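Local coordinates for probable transcriptional regulator, TetR family protein (Rhodococcus sp., PDB 3BJB) that probably binds operator DNA as a two-subunit helical regulator of the TetR family and controls transcription of its target genes, at residues Arg140-Asp148 with Leu160-Trp170; Leu103-Pro114 with Trp170-Leu178. All coordinates share one frame; numbering follows the deposited sequence.

Contact 1: residues Arg140-Asp148 with Leu160-Trp170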
loop_
_atom_site.group_PDB
_atom_site.type_symbol
_atom_site.label_atom_id
_atom_site.label_comp_id
_atom_site.label_asym_id
_atom_site.label_seq_id
_atom_site.Cartn_x
_atom_site.Cartn_y
_atom_site.Cartn_z
ATOM N N ARG B 140 6.691 13.756 4.559
ATOM C CA ARG B 140 7.461 14.990 4.578
ATOM C C ARG B 140 8.948 14.731 4.348
ATOM O O ARG B 140 9.587 15.396 3.512
ATOM C CB ARG B 140 7.255 15.742 5.900
ATOM C CG ARG B 140 5.903 16.440 6.065
ATOM C CD ARG B 140 5.922 17.448 7.274
ATOM N NE ARG B 140 6.126 16.738 8.545
ATOM C CZ ARG B 140 6.551 17.270 9.687
ATOM N NH1 ARG B 140 6.822 18.577 9.795
ATOM N NH2 ARG B 140 6.688 16.483 10.747
ATOM N N ALA B 141 9.493 13.752 5.071
ATOM C CA ALA B 141 10.926 13.482 5.013
ATOM C C ALA B 141 11.237 13.027 3.623
ATOM O O ALA B 141 12.250 13.395 3.058
ATOM C CB ALA B 141 11.338 12.431 6.019
ATOM N N PHE B 142 10.315 12.268 3.062
ATOM C CA PHE B 142 10.512 11.701 1.759
ATOM C C PHE B 142 10.491 12.784 0.716
ATOM O O PHE B 142 11.507 13.105 0.105
ATOM C CB PHE B 142 9.456 10.647 1.486
ATOM C CG PHE B 142 9.975 9.521 0.701
ATOM C CD1 PHE B 142 9.181 8.882 -0.232
ATOM C CD2 PHE B 142 11.301 9.130 0.849
ATOM C CE1 PHE B 142 9.697 7.823 -1.016
ATOM C CE2 PHE B 142 11.858 8.078 0.074
ATOM C CZ PHE B 142 11.053 7.409 -0.857
ATOM N N ARG B 143 9.325 13.371 0.549
ATOM C CA ARG B 143 9.148 14.549 -0.229
ATOM C C ARG B 143 10.372 15.510 -0.240
ATOM O O ARG B 143 10.709 16.050 -1.303
ATOM C CB ARG B 143 7.903 15.243 0.293
ATOM C CG ARG B 143 7.262 16.263 -0.607
ATOM C CD ARG B 143 6.378 17.131 0.244
ATOM N NE ARG B 143 7.202 17.784 1.262
ATOM C CZ ARG B 143 6.732 18.364 2.365
ATOM N NH1 ARG B 143 5.417 18.370 2.626
ATOM N NH2 ARG B 143 7.584 18.923 3.225
ATOM N N GLN B 144 11.023 15.741 0.912
ATOM C CA GLN B 144 12.215 16.620 0.952
ATOM C C GLN B 144 13.505 16.024 0.383
ATOM O O GLN B 144 14.425 16.760 0.047
ATOM C CB GLN B 144 12.517 17.133 2.362
ATOM C CG GLN B 144 11.822 18.411 2.710
ATOM C CD GLN B 144 12.312 19.607 1.906
ATOM O OE1 GLN B 144 11.681 20.657 1.925
ATOM N NE2 GLN B 144 13.442 19.462 1.210
ATOM N N ILE B 145 13.606 14.703 0.326
ATOM C CA ILE B 145 14.788 14.089 -0.255
ATOM C C ILE B 145 14.744 14.229 -1.759
ATOM O O ILE B 145 15.783 14.420 -2.405
ATOM C CB ILE B 145 14.917 12.618 0.123
ATOM C CG1 ILE B 145 15.202 12.496 1.620
ATOM C CG2 ILE B 145 16.027 11.919 -0.727
ATOM C CD1 ILE B 145 15.200 11.072 2.109
HETATM N N MSE B 146 13.528 14.150 -2.290
HETATM C CA MSE B 146 13.261 14.174 -3.715
HETATM C C MSE B 146 13.338 15.602 -4.211
HETATM O O MSE B 146 13.961 15.891 -5.239
HETATM C CB MSE B 146 11.876 13.602 -4.003
HETATM C CG MSE B 146 11.640 12.196 -3.456
HETATM SE SE MSE B 146 9.781 11.599 -3.832
HETATM C CE MSE B 146 10.133 10.640 -5.472
ATOM N N LEU B 147 12.692 16.489 -3.469
ATOM C CA LEU B 147 12.797 17.900 -3.717
ATOM C C LEU B 147 14.268 18.283 -3.801
ATOM O O LEU B 147 14.674 18.898 -4.771
ATOM C CB LEU B 147 12.046 18.691 -2.647
ATOM C CG LEU B 147 10.754 19.445 -3.020
ATOM C CD1 LEU B 147 10.245 19.256 -4.469
ATOM C CD2 LEU B 147 9.638 19.188 -2.030
ATOM N N ASP B 148 15.069 17.834 -2.839
ATOM C CA ASP B 148 16.478 18.176 -2.791
ATOM C C ASP B 148 17.242 17.553 -3.946
ATOM O O ASP B 148 18.062 18.201 -4.599
ATOM C CB ASP B 148 17.076 17.770 -1.444
ATOM C CG ASP B 148 16.784 18.792 -0.327
ATOM O OD1 ASP B 148 16.301 19.911 -0.604
ATOM O OD2 ASP B 148 17.060 18.485 0.849
ATOM N N LEU B 160 4.148 19.575 -5.650
ATOM C CA LEU B 160 3.925 18.840 -4.401
ATOM C C LEU B 160 2.933 17.702 -4.637
ATOM O O LEU B 160 3.136 16.549 -4.216
ATOM C CB LEU B 160 3.360 19.797 -3.339
ATOM C CG LEU B 160 4.248 20.545 -2.331
ATOM C CD1 LEU B 160 5.712 20.169 -2.488
ATOM C CD2 LEU B 160 4.046 22.078 -2.341
ATOM N N THR B 161 1.859 18.055 -5.331
ATOM C CA THR B 161 0.813 17.126 -5.728
ATOM C C THR B 161 1.438 15.977 -6.505
ATOM O O THR B 161 1.332 14.822 -6.081
ATOM C CB THR B 161 -0.312 17.880 -6.517
ATOM O OG1 THR B 161 -1.012 18.742 -5.618
ATOM C CG2 THR B 161 -1.305 16.932 -7.149
ATOM N N ALA B 162 2.140 16.295 -7.591
ATOM C CA ALA B 162 2.837 15.276 -8.415
ATOM C C ALA B 162 3.671 14.312 -7.582
ATOM O O ALA B 162 3.569 13.098 -7.726
ATOM C CB ALA B 162 3.684 15.931 -9.499
ATOM N N LEU B 163 4.466 14.859 -6.673
ATOM C CA LEU B 163 5.297 14.041 -5.799
ATOM C C LEU B 163 4.513 13.280 -4.741
ATOM O O LEU B 163 5.017 12.334 -4.180
ATOM C CB LEU B 163 6.366 14.899 -5.133
ATOM C CG LEU B 163 7.381 15.483 -6.113
ATOM C CD1 LEU B 163 8.114 16.646 -5.461
ATOM C CD2 LEU B 163 8.356 14.414 -6.615
ATOM N N ARG B 164 3.296 13.706 -4.434
ATOM C CA ARG B 164 2.508 12.982 -3.444
ATOM C C ARG B 164 1.930 11.782 -4.178
ATOM O O ARG B 164 1.980 10.667 -3.678
ATOM C CB ARG B 164 1.415 13.879 -2.834
ATOM C CG ARG B 164 0.992 13.462 -1.392
ATOM C CD ARG B 164 -0.393 14.009 -0.945
ATOM N NE ARG B 164 -0.690 15.238 -1.667
ATOM C CZ ARG B 164 -1.652 15.344 -2.571
ATOM N NH1 ARG B 164 -2.424 14.299 -2.814
ATOM N NH2 ARG B 164 -1.836 16.484 -3.222
ATOM N N LEU B 165 1.435 12.015 -5.397
ATOM C CA LEU B 165 1.059 10.921 -6.302
ATOM C C LEU B 165 2.194 9.889 -6.569
ATOM O O LEU B 165 1.942 8.686 -6.631
ATOM C CB LEU B 165 0.521 11.487 -7.616
ATOM C CG LEU B 165 -0.772 12.326 -7.556
ATOM C CD1 LEU B 165 -1.138 12.858 -8.950
ATOM C CD2 LEU B 165 -1.930 11.554 -7.009
ATOM N N LEU B 166 3.432 10.358 -6.738
ATOM C CA LEU B 166 4.547 9.443 -6.956
ATOM C C LEU B 166 4.795 8.546 -5.734
ATOM O O LEU B 166 4.667 7.330 -5.860
ATOM C CB LEU B 166 5.813 10.180 -7.388
ATOM C CG LEU B 166 7.036 9.396 -7.892
ATOM C CD1 LEU B 166 6.729 8.465 -9.065
ATOM C CD2 LEU B 166 8.192 10.342 -8.249
ATOM N N VAL B 167 5.096 9.111 -4.553
ATOM C CA VAL B 167 5.422 8.221 -3.408
ATOM C C VAL B 167 4.266 7.287 -3.103
ATOM O O VAL B 167 4.461 6.207 -2.548
ATOM C CB VAL B 167 5.957 8.918 -2.101
ATOM C CG1 VAL B 167 6.627 10.245 -2.388
ATOM C CG2 VAL B 167 4.882 9.067 -1.043
ATOM N N GLN B 168 3.066 7.701 -3.501
ATOM C CA GLN B 168 1.864 6.879 -3.312
ATOM C C GLN B 168 1.923 5.667 -4.218
ATOM O O GLN B 168 2.064 4.547 -3.734
ATOM C CB GLN B 168 0.552 7.689 -3.466
ATOM C CG GLN B 168 -0.199 7.949 -2.105
ATOM C CD GLN B 168 0.055 6.840 -1.014
ATOM O OE1 GLN B 168 -0.738 5.890 -0.864
ATOM N NE2 GLN B 168 1.173 6.971 -0.269
ATOM N N LEU B 169 1.873 5.911 -5.524
ATOM C CA LEU B 169 2.201 4.907 -6.529
ATOM C C LEU B 169 3.452 4.072 -6.185
ATOM O O LEU B 169 3.511 2.883 -6.477
ATOM C CB LEU B 169 2.365 5.569 -7.884
ATOM C CG LEU B 169 2.827 4.738 -9.077
ATOM C CD1 LEU B 169 2.140 3.409 -9.153
ATOM C CD2 LEU B 169 2.499 5.516 -10.320
ATOM N N TRP B 170 4.437 4.679 -5.543
ATOM C CA TRP B 170 5.688 4.002 -5.306
ATOM C C TRP B 170 5.512 2.958 -4.225
ATOM O O TRP B 170 5.856 1.793 -4.432
ATOM C CB TRP B 170 6.774 4.991 -4.929
ATOM C CG TRP B 170 8.041 4.320 -4.589
ATOM C CD1 TRP B 170 8.875 3.676 -5.444
ATOM C CD2 TRP B 170 8.623 4.215 -3.298
ATOM N NE1 TRP B 170 9.935 3.174 -4.775
ATOM C CE2 TRP B 170 9.824 3.496 -3.450
ATOM C CE3 TRP B 170 8.250 4.667 -2.022
ATOM C CZ2 TRP B 170 10.666 3.200 -2.383
ATOM C CZ3 TRP B 170 9.084 4.380 -0.943
ATOM C CH2 TRP B 170 10.287 3.644 -1.137
#

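Contact 2: residues Leu103-Pro114 with Trp170-Leu178. With SO4 (sulfate ion), chain N.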
loop_
_atom_site.group_PDB
_atom_site.type_symbol
_atom_site.label_atom_id
_atom_site.label_comp_id
_atom_site.label_asym_id
_atom_site.label_seq_id
_atom_site.Cartn_x
_atom_site.Cartn_y
_atom_site.Cartn_z
ATOM N N LEU B 103 14.461 7.047 -5.863
ATOM C CA LEU B 103 13.455 6.030 -5.727
ATOM C C LEU B 103 14.095 4.675 -5.956
ATOM O O LEU B 103 13.860 3.752 -5.168
ATOM C CB LEU B 103 12.269 6.301 -6.666
ATOM C CG LEU B 103 10.942 6.827 -6.063
ATOM C CD1 LEU B 103 11.114 7.710 -4.819
ATOM C CD2 LEU B 103 10.108 7.554 -7.108
ATOM N N VAL B 104 14.958 4.588 -6.980
ATOM C CA VAL B 104 15.727 3.375 -7.296
ATOM C C VAL B 104 16.625 2.958 -6.121
ATOM O O VAL B 104 16.664 1.778 -5.745
ATOM C CB VAL B 104 16.594 3.559 -8.591
ATOM C CG1 VAL B 104 17.620 2.443 -8.763
ATOM C CG2 VAL B 104 15.699 3.654 -9.832
ATOM N N ARG B 105 17.336 3.926 -5.555
ATOM C CA ARG B 105 18.101 3.708 -4.349
ATOM C C ARG B 105 17.289 3.189 -3.164
ATOM O O ARG B 105 17.717 2.262 -2.502
ATOM C CB ARG B 105 18.767 5.015 -3.928
ATOM C CG ARG B 105 19.692 4.880 -2.741
ATOM C CD ARG B 105 20.946 4.164 -3.151
ATOM N NE ARG B 105 21.839 5.074 -3.868
ATOM C CZ ARG B 105 22.621 5.978 -3.279
ATOM N NH1 ARG B 105 22.644 6.104 -1.945
ATOM N NH2 ARG B 105 23.385 6.751 -4.035
ATOM N N ALA B 106 16.135 3.797 -2.884
ATOM C CA ALA B 106 15.297 3.351 -1.778
ATOM C C ALA B 106 14.697 1.948 -2.031
ATOM O O ALA B 106 14.751 1.070 -1.154
ATOM C CB ALA B 106 14.212 4.356 -1.518
ATOM N N THR B 107 14.146 1.743 -3.229
ATOM C CA THR B 107 13.582 0.466 -3.614
ATOM C C THR B 107 14.621 -0.625 -3.364
ATOM O O THR B 107 14.317 -1.686 -2.775
ATOM C CB THR B 107 13.207 0.453 -5.101
ATOM O OG1 THR B 107 12.354 1.583 -5.423
ATOM C CG2 THR B 107 12.499 -0.823 -5.440
ATOM N N ARG B 108 15.859 -0.352 -3.784
ATOM C CA ARG B 108 16.891 -1.340 -3.681
ATOM C C ARG B 108 17.231 -1.663 -2.251
ATOM O O ARG B 108 17.194 -2.829 -1.876
ATOM C CB ARG B 108 18.110 -0.959 -4.504
ATOM C CG ARG B 108 17.932 -1.377 -5.957
ATOM C CD ARG B 108 19.026 -0.769 -6.788
ATOM N NE ARG B 108 18.721 -0.936 -8.201
ATOM C CZ ARG B 108 19.446 -0.442 -9.183
ATOM N NH1 ARG B 108 19.091 -0.684 -10.428
ATOM N NH2 ARG B 108 20.528 0.252 -8.902
ATOM N N GLY B 109 17.483 -0.646 -1.439
ATOM C CA GLY B 109 17.763 -0.852 -0.016
ATOM C C GLY B 109 16.637 -1.415 0.832
ATOM O O GLY B 109 16.896 -2.093 1.802
ATOM N N LEU B 110 15.391 -1.132 0.472
ATOM C CA LEU B 110 14.226 -1.806 1.054
ATOM C C LEU B 110 14.137 -3.273 0.673
ATOM O O LEU B 110 13.942 -4.139 1.540
ATOM C CB LEU B 110 12.930 -1.126 0.611
ATOM C CG LEU B 110 12.035 -0.338 1.580
ATOM C CD1 LEU B 110 12.814 0.548 2.523
ATOM C CD2 LEU B 110 11.131 0.531 0.745
ATOM N N LEU B 111 14.237 -3.551 -0.627
ATOM C CA LEU B 111 14.168 -4.911 -1.149
ATOM C C LEU B 111 15.304 -5.787 -0.647
ATOM O O LEU B 111 15.183 -6.993 -0.705
ATOM C CB LEU B 111 14.161 -4.888 -2.649
ATOM C CG LEU B 111 12.894 -4.984 -3.507
ATOM C CD1 LEU B 111 11.526 -4.819 -2.820
ATOM C CD2 LEU B 111 13.045 -3.952 -4.565
ATOM N N ARG B 112 16.383 -5.192 -0.127
ATOM C CA ARG B 112 17.513 -5.959 0.424
ATOM C C ARG B 112 17.245 -6.564 1.812
ATOM O O ARG B 112 17.945 -7.472 2.234
ATOM C CB ARG B 112 18.770 -5.088 0.542
ATOM C CG ARG B 112 19.479 -4.684 -0.764
ATOM C CD ARG B 112 21.000 -4.403 -0.508
ATOM N NE ARG B 112 21.370 -3.036 -0.089
ATOM C CZ ARG B 112 21.426 -2.589 1.183
ATOM N NH1 ARG B 112 21.121 -3.396 2.229
ATOM N NH2 ARG B 112 21.788 -1.311 1.415
ATOM N N ARG B 113 16.287 -6.006 2.548
ATOM C CA ARG B 113 15.809 -6.588 3.802
ATOM C C ARG B 113 14.301 -6.588 3.728
ATOM O O ARG B 113 13.654 -5.621 4.173
ATOM C CB ARG B 113 16.286 -5.813 5.030
ATOM C CG ARG B 113 17.798 -5.619 5.080
ATOM C CD ARG B 113 18.113 -4.158 5.338
ATOM N NE ARG B 113 18.473 -3.930 6.733
ATOM C CZ ARG B 113 18.532 -2.732 7.299
ATOM N NH1 ARG B 113 18.221 -1.642 6.593
ATOM N NH2 ARG B 113 18.882 -2.628 8.579
ATOM N N PRO B 114 13.733 -7.674 3.146
ATOM C CA PRO B 114 12.321 -7.699 2.839
ATOM C C PRO B 114 11.576 -7.712 4.129
ATOM O O PRO B 114 10.587 -6.973 4.297
ATOM C CB PRO B 114 12.134 -9.039 2.097
ATOM C CG PRO B 114 13.527 -9.440 1.661
ATOM C CD PRO B 114 14.394 -8.937 2.759
ATOM N N TRP B 170 4.437 4.679 -5.543
ATOM C CA TRP B 170 5.688 4.002 -5.306
ATOM C C TRP B 170 5.512 2.958 -4.225
ATOM O O TRP B 170 5.856 1.793 -4.432
ATOM C CB TRP B 170 6.774 4.991 -4.929
ATOM C CG TRP B 170 8.041 4.320 -4.589
ATOM C CD1 TRP B 170 8.875 3.676 -5.444
ATOM C CD2 TRP B 170 8.623 4.215 -3.298
ATOM N NE1 TRP B 170 9.935 3.174 -4.775
ATOM C CE2 TRP B 170 9.824 3.496 -3.450
ATOM C CE3 TRP B 170 8.250 4.667 -2.022
ATOM C CZ2 TRP B 170 10.666 3.200 -2.383
ATOM C CZ3 TRP B 170 9.084 4.380 -0.943
ATOM C CH2 TRP B 170 10.287 3.644 -1.137
ATOM N N PHE B 171 4.965 3.389 -3.081
ATOM C CA PHE B 171 4.611 2.481 -1.987
ATOM C C PHE B 171 3.863 1.267 -2.493
ATOM O O PHE B 171 4.093 0.174 -2.013
ATOM C CB PHE B 171 3.759 3.176 -0.918
ATOM C CG PHE B 171 4.545 3.641 0.255
ATOM C CD1 PHE B 171 4.389 3.035 1.493
ATOM C CD2 PHE B 171 5.471 4.694 0.126
ATOM C CE1 PHE B 171 5.149 3.471 2.595
ATOM C CE2 PHE B 171 6.238 5.156 1.231
ATOM C CZ PHE B 171 6.075 4.542 2.460
ATOM N N GLY B 172 2.968 1.470 -3.448
ATOM C CA GLY B 172 2.213 0.356 -4.005
ATOM C C GLY B 172 3.118 -0.638 -4.715
ATOM O O GLY B 172 2.989 -1.847 -4.517
ATOM N N VAL B 173 4.060 -0.114 -5.511
ATOM C CA VAL B 173 4.928 -0.948 -6.309
ATOM C C VAL B 173 5.797 -1.806 -5.406
ATOM O O VAL B 173 5.996 -3.021 -5.688
ATOM C CB VAL B 173 5.816 -0.106 -7.240
ATOM C CG1 VAL B 173 6.682 -1.004 -8.085
ATOM C CG2 VAL B 173 4.943 0.881 -8.110
ATOM N N ILE B 174 6.322 -1.198 -4.332
ATOM C CA ILE B 174 7.161 -1.945 -3.395
ATOM C C ILE B 174 6.354 -3.050 -2.724
ATOM O O ILE B 174 6.783 -4.198 -2.687
ATOM C CB ILE B 174 7.776 -1.065 -2.291
ATOM C CG1 ILE B 174 8.397 0.169 -2.889
ATOM C CG2 ILE B 174 8.911 -1.820 -1.617
ATOM C CD1 ILE B 174 9.632 -0.155 -3.666
ATOM N N GLN B 175 5.185 -2.694 -2.214
ATOM C CA GLN B 175 4.348 -3.607 -1.481
ATOM C C GLN B 175 4.132 -4.820 -2.381
ATOM O O GLN B 175 4.277 -5.981 -1.974
ATOM C CB GLN B 175 3.010 -2.915 -1.194
ATOM C CG GLN B 175 2.417 -3.134 0.213
ATOM C CD GLN B 175 1.368 -2.037 0.592
ATOM O OE1 GLN B 175 1.058 -1.160 -0.216
ATOM N NE2 GLN B 175 0.825 -2.111 1.827
ATOM N N SER B 176 3.823 -4.497 -3.629
ATOM C CA SER B 176 3.594 -5.453 -4.677
ATOM C C SER B 176 4.786 -6.381 -4.955
ATOM O O SER B 176 4.632 -7.602 -5.103
ATOM C CB SER B 176 3.172 -4.693 -5.910
ATOM O OG SER B 176 3.205 -5.540 -7.005
ATOM N N CYS B 177 5.957 -5.763 -5.014
ATOM C CA CYS B 177 7.243 -6.423 -5.091
ATOM C C CYS B 177 7.556 -7.356 -3.918
ATOM O O CYS B 177 7.962 -8.490 -4.111
ATOM C CB CYS B 177 8.324 -5.350 -5.183
ATOM S SG CYS B 177 9.785 -5.894 -6.077
ATOM N N LEU B 178 7.371 -6.879 -2.694
ATOM C CA LEU B 178 7.528 -7.729 -1.536
ATOM C C LEU B 178 6.599 -8.943 -1.598
ATOM O O LEU B 178 6.987 -10.053 -1.282
ATOM C CB LEU B 178 7.272 -6.906 -0.304
ATOM C CG LEU B 178 8.424 -6.289 0.520
ATOM C CD1 LEU B 178 9.830 -6.519 -0.025
ATOM C CD2 LEU B 178 8.122 -4.806 0.798
HETATM S S SO4 N . 21.702 0.741 -12.729
HETATM O O1 SO4 N . 21.017 -0.346 -12.044
HETATM O O2 SO4 N . 22.512 0.185 -13.812
HETATM O O3 SO4 N . 20.695 1.661 -13.285
HETATM O O4 SO4 N . 22.591 1.408 -11.771
#

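Contact 1: residues Arg140-Asp148 with Leu160-Trp170
The helical segments that set Phe142, Met146 and Leu147 against Leu163, Val167 and Trp170 cross steeply, with 114° between their N-to-C directions and axes 10.6 Å apart at closest approach. The contact is made by apolar atoms, including the aliphatic part of Arg143. At one end Phe142 CE1 reaches Trp170 CZ3 at 3.5 Å; the phenyl plane and the six-membered ring of the indole make an oblique pair at 36°, and Phe142 CZ lies over one face of the indole. Val167 sets CB at the edge of the phenyl ring, in its plane, while its CG1 sits 3.6 Å from Phe142 CD1 and 3.7 Å from Met146 SE, bridging two neighbours on the crossing helix. Met146, present as selenomethionine, runs extended as far as SE and then bends (chi3 95°), which carries CE to 3.4 Å from Leu166 CD2. At the far end Leu147 divides its methyls: CD1 meets Leu163 CD1 at 3.5 Å, and CD2 meets Leu160 CD1 at 4.1 Å, the same methyl that Arg143 CD touches. Val99 and Leu103 of helix 95-111 pack on both Met146 and Leu166, Ile78 of helix 66-86 touches Phe142, and Cys195 and Ile191 of helix 184-198 reach Leu166 and Trp170 respectively.

Contact 2: residues Leu103-Pro114 with Trp170-Leu178
Trp170 enters a hole formed by Leu103, Ala106, Thr107 and Leu110, a knob in a hole between two helical segments whose N-to-C directions differ by 29° and whose axes approach to 11.1 Å. Its CB points toward helix 95-111, and CG, anti to the backbone N (chi1 176°), continues that direction into the indole. Leu103 CG lies over one face of the ring, 3.8 Å from Trp170 CD1, and makes a CH-pi contact with the five-membered ring. The next atom, Trp170 NE1, donates a nearly straight hydrogen bond to Thr107 OG1 (3.0 Å, 163° at the hydrogen), with the acceptor in the ring plane. Thr107 OG1 in turn donates to Leu103 O at 2.7 Å, from above the carbonyl plane; two bonds thus fix the hydroxyl's rotation, and the buried indole N-H is satisfied. Beyond CE2, which passes near Thr107 OG1, Trp170 CZ2 meets Ala106 CB at 3.8 Å, and Trp170 CH2 at the tip meets Leu110 CD2 at 3.7 Å. Ile174 CG1 lies over the rim of the face opposite Leu103, and Ile174 CD1 touches Thr107 CG2 at 3.4 Å. One turn further on, Leu111 CD1 lies 3.7 Å from Leu178 CD1 and also packs on Cys177 SG. Away from this interface, Arg108 donates to a sulfate ion, probably from the crystallisation liquor, and forms a salt bridge with Glu188. Ile191 of helix 184-198 packs on Leu103, Thr107 and Trp170, Met81 of helix 66-86 on Ala106, and helix 114-126 borders Leu110 through Met120 and Leu178 through Thr118.

Contacts 1 and 2 lie one after the other along helix 157-179, their centres 15 Å apart, and along the chain contact 1 is nested inside the loop that contact 2 closes. Trp170 belongs to both. Leu103 joins them a second time: Leu103 CD2 comes to 3.6 Å from Leu166 CD2, and Leu103 CD1 to 4.0 Å from Phe142 CZ, making one continuous apolar core. Both contacts belong to the helical C-terminal part characteristic of TetR-like regulators, separate in sequence from the predicted helix-turn-helix at 44-63. Their common helix also faces the second subunit, where Arg164 forms a salt bridge with Asp190 of that chain.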